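Local coordinates for Serine/threonine-protein kinase Tel1 (PDB 6SKY), which probably phosphorylates serine or threonine in [ST]-Q motifs of proteins such as histone H2A, activating checkpoint signalling after DNA damage, at residues P2557-I2562 and Y2605-K2610. Sequence-based numbering, arbitrary orientation.
With AGS (phosphothiophosphoric acid-adenylate ester), chain C.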
loop_
_atom_site.group_PDB
_atom_site.type_symbol
_atom_site.label_atom_id
_atom_site.label_comp_id
_atom_site.label_asym_id
_atom_site.label_seq_id
_atom_site.Cartn_x
_atom_site.Cartn_y
_atom_site.Cartn_z
ATOM N N PRO A 2557 47.660 2.061 -20.690
ATOM C CA PRO A 2557 47.455 0.621 -20.705
ATOM C C PRO A 2557 46.104 0.292 -21.307
ATOM O O PRO A 2557 45.085 0.883 -20.923
ATOM C CB PRO A 2557 47.516 0.242 -19.222
ATOM C CG PRO A 2557 48.253 1.351 -18.597
ATOM C CD PRO A 2557 47.872 2.568 -19.330
ATOM N N PRO A 2558 46.052 -0.620 -22.272
ATOM C CA PRO A 2558 44.798 -0.830 -23.000
ATOM C C PRO A 2558 43.681 -1.362 -22.134
ATOM O O PRO A 2558 42.515 -1.241 -22.517
ATOM C CB PRO A 2558 45.190 -1.835 -24.085
ATOM C CG PRO A 2558 46.660 -1.808 -24.126
ATOM C CD PRO A 2558 47.112 -1.509 -22.752
ATOM N N THR A 2559 43.995 -1.929 -20.974
ATOM C CA THR A 2559 43.006 -2.492 -20.071
ATOM C C THR A 2559 42.682 -1.569 -18.912
ATOM O O THR A 2559 42.037 -1.996 -17.956
ATOM C CB THR A 2559 43.495 -3.828 -19.538
ATOM O OG1 THR A 2559 44.703 -3.624 -18.800
ATOM C CG2 THR A 2559 43.769 -4.766 -20.672
ATOM N N LEU A 2560 43.119 -0.322 -18.968
ATOM C CA LEU A 2560 42.788 0.661 -17.951
ATOM C C LEU A 2560 41.463 1.320 -18.297
ATOM O O LEU A 2560 41.251 1.731 -19.440
ATOM C CB LEU A 2560 43.888 1.713 -17.848
ATOM C CG LEU A 2560 43.566 2.954 -17.028
ATOM C CD1 LEU A 2560 43.573 2.617 -15.563
ATOM C CD2 LEU A 2560 44.548 4.049 -17.333
ATOM N N GLN A 2561 40.580 1.426 -17.312
ATOM C CA GLN A 2561 39.280 2.052 -17.508
ATOM C C GLN A 2561 39.434 3.560 -17.391
ATOM O O GLN A 2561 39.736 4.080 -16.315
ATOM C CB GLN A 2561 38.279 1.524 -16.490
ATOM C CG GLN A 2561 38.353 0.026 -16.294
ATOM C CD GLN A 2561 37.164 -0.524 -15.546
ATOM O OE1 GLN A 2561 37.313 -1.229 -14.555
ATOM N NE2 GLN A 2561 35.972 -0.211 -16.026
ATOM N N ILE A 2562 39.226 4.263 -18.496
ATOM C CA ILE A 2562 39.363 5.709 -18.556
ATOM C C ILE A 2562 37.976 6.325 -18.496
ATOM O O ILE A 2562 37.098 5.969 -19.289
ATOM C CB ILE A 2562 40.095 6.141 -19.837
ATOM C CG1 ILE A 2562 41.439 5.438 -19.949
ATOM C CG2 ILE A 2562 40.292 7.631 -19.864
ATOM C CD1 ILE A 2562 42.179 5.776 -21.203
ATOM N N TYR A 2605 49.770 -2.633 -13.939
ATOM C CA TYR A 2605 48.570 -3.049 -14.648
ATOM C C TYR A 2605 48.853 -4.405 -15.263
ATOM O O TYR A 2605 49.638 -4.507 -16.205
ATOM C CB TYR A 2605 48.196 -2.042 -15.726
ATOM C CG TYR A 2605 48.100 -0.622 -15.247
ATOM C CD1 TYR A 2605 46.948 -0.149 -14.656
ATOM C CD2 TYR A 2605 49.153 0.252 -15.404
ATOM C CE1 TYR A 2605 46.854 1.144 -14.224
ATOM C CE2 TYR A 2605 49.067 1.547 -14.979
ATOM C CZ TYR A 2605 47.916 1.987 -14.387
ATOM O OH TYR A 2605 47.819 3.281 -13.954
ATOM N N LYS A 2606 48.238 -5.444 -14.731
ATOM C CA LYS A 2606 48.404 -6.760 -15.317
ATOM C C LYS A 2606 47.348 -6.994 -16.385
ATOM O O LYS A 2606 46.297 -6.356 -16.406
ATOM C CB LYS A 2606 48.331 -7.836 -14.245
ATOM C CG LYS A 2606 49.252 -7.588 -13.087
ATOM C CD LYS A 2606 49.259 -8.765 -12.154
ATOM C CE LYS A 2606 49.660 -10.022 -12.887
ATOM N NZ LYS A 2606 49.697 -11.210 -11.994
ATOM N N GLN A 2607 47.650 -7.913 -17.292
ATOM C CA GLN A 2607 46.813 -8.145 -18.458
ATOM C C GLN A 2607 46.894 -9.602 -18.855
ATOM O O GLN A 2607 47.979 -10.180 -18.873
ATOM C CB GLN A 2607 47.257 -7.293 -19.645
ATOM C CG GLN A 2607 47.214 -5.822 -19.406
ATOM C CD GLN A 2607 48.153 -5.088 -20.289
ATOM O OE1 GLN A 2607 48.872 -5.692 -21.069
ATOM N NE2 GLN A 2607 48.162 -3.777 -20.181
ATOM N N LEU A 2608 45.757 -10.191 -19.181
ATOM C CA LEU A 2608 45.737 -11.441 -19.918
ATOM C C LEU A 2608 45.744 -11.095 -21.393
ATOM O O LEU A 2608 44.891 -10.336 -21.854
ATOM C CB LEU A 2608 44.509 -12.281 -19.595
ATOM C CG LEU A 2608 44.302 -12.910 -18.233
ATOM C CD1 LEU A 2608 43.303 -12.113 -17.475
ATOM C CD2 LEU A 2608 43.802 -14.312 -18.415
ATOM N N VAL A 2609 46.706 -11.633 -22.124
ATOM C CA VAL A 2609 46.738 -11.522 -23.571
ATOM C C VAL A 2609 46.187 -12.840 -24.087
ATOM O O VAL A 2609 46.896 -13.842 -24.149
ATOM C CB VAL A 2609 48.147 -11.235 -24.092
ATOM C CG1 VAL A 2609 48.101 -10.952 -25.558
ATOM C CG2 VAL A 2609 48.738 -10.059 -23.366
ATOM N N LYS A 2610 44.908 -12.850 -24.431
ATOM C CA LYS A 2610 44.193 -14.080 -24.716
ATOM C C LYS A 2610 44.143 -14.294 -26.216
ATOM O O LYS A 2610 43.671 -13.428 -26.955
ATOM C CB LYS A 2610 42.783 -14.032 -24.135
ATOM C CG LYS A 2610 42.370 -15.295 -23.432
ATOM C CD LYS A 2610 41.084 -15.074 -22.687
ATOM C CE LYS A 2610 40.790 -16.212 -21.739
ATOM N NZ LYS A 2610 39.567 -15.936 -20.932
HETATM P PG AGS C . 38.449 -23.130 -18.228
HETATM S S1G AGS C . 37.313 -23.742 -16.768
HETATM O O2G AGS C . 37.726 -22.029 -19.048
HETATM O O3G AGS C . 38.785 -24.324 -19.162
HETATM P PB AGS C . 39.780 -21.128 -17.013
HETATM O O1B AGS C . 38.453 -20.821 -16.451
HETATM O O2B AGS C . 40.924 -21.176 -16.002
HETATM O O3B AGS C . 39.778 -22.543 -17.689
HETATM P PA AGS C . 41.462 -19.174 -17.937
HETATM O O1A AGS C . 42.568 -19.782 -18.683
HETATM O O2A AGS C . 41.100 -17.755 -18.374
HETATM O O3A AGS C . 40.145 -20.027 -18.076
HETATM O "O5'" AGS C . 41.857 -19.209 -16.422
HETATM C "C5'" AGS C . 42.991 -18.444 -15.991
HETATM C "C4'" AGS C . 42.994 -18.347 -14.490
HETATM O "O4'" AGS C . 43.022 -16.960 -14.106
HETATM C "C3'" AGS C . 41.781 -18.942 -13.788
HETATM O "O3'" AGS C . 42.128 -19.442 -12.504
HETATM C "C2'" AGS C . 40.824 -17.755 -13.700
HETATM O "O2'" AGS C . 39.998 -17.851 -12.550
HETATM C "C1'" AGS C . 41.778 -16.569 -13.559
HETATM N N9 AGS C . 41.326 -15.380 -14.263
HETATM C C8 AGS C . 40.694 -15.331 -15.474
HETATM N N7 AGS C . 40.404 -14.120 -15.876
HETATM C C5 AGS C . 40.883 -13.315 -14.858
HETATM C C6 AGS C . 40.883 -11.922 -14.673
HETATM N N6 AGS C . 40.367 -11.058 -15.549
HETATM N N1 AGS C . 41.440 -11.440 -13.546
HETATM C C2 AGS C . 41.957 -12.299 -12.666
HETATM N N3 AGS C . 42.014 -13.630 -12.731
HETATM C C4 AGS C . 41.454 -14.077 -13.858
#
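Apolar contacts to one aromatic ring carry the first part of this interface. CG of P2557 sits over one face of the Y2605 ring, offset toward the rim, 3.9 Å from the centroid and 25° off the normal, a CH-pi contact. L2560, with CG anti to its backbone N (chi1 168°), brings CD1 obliquely to within 3.8 Å of Y2605 CE1. An alanine in place of Y2605 would remove the ring that P2557 and L2560 share and would probably loosen the turn against the strand. Two residues along the strand, Q2607 carries the second part. Its side chain runs extended beyond CG, crossing P2558 at about a right angle and T2559 obliquely, with T2559 OG1 3.4 Å from Q2607 CG and P2558 CD 3.6 Å from Q2607 NE2, both van der Waals contacts. The amide's OE1 is hydrogen-bonded to Y2517 OH on helix 2507-2522, which also meets P2558. Within the loop, L2560 N donates to P2557 O (3.0 Å), closing a type I beta turn that brings P2557, T2559 and L2560 to the strand. On that strand, L2608 CD1 packs 3.7 Å from AGS N6, while K2610 NZ makes a weak hydrogen bond, 3.5 Å, to AGS O2A. The whole is a proline-rich loop packed on a central strand of the antiparallel N-lobe sheet of a PI3K-related kinase, the strand that carries the phosphate-contacting lysine.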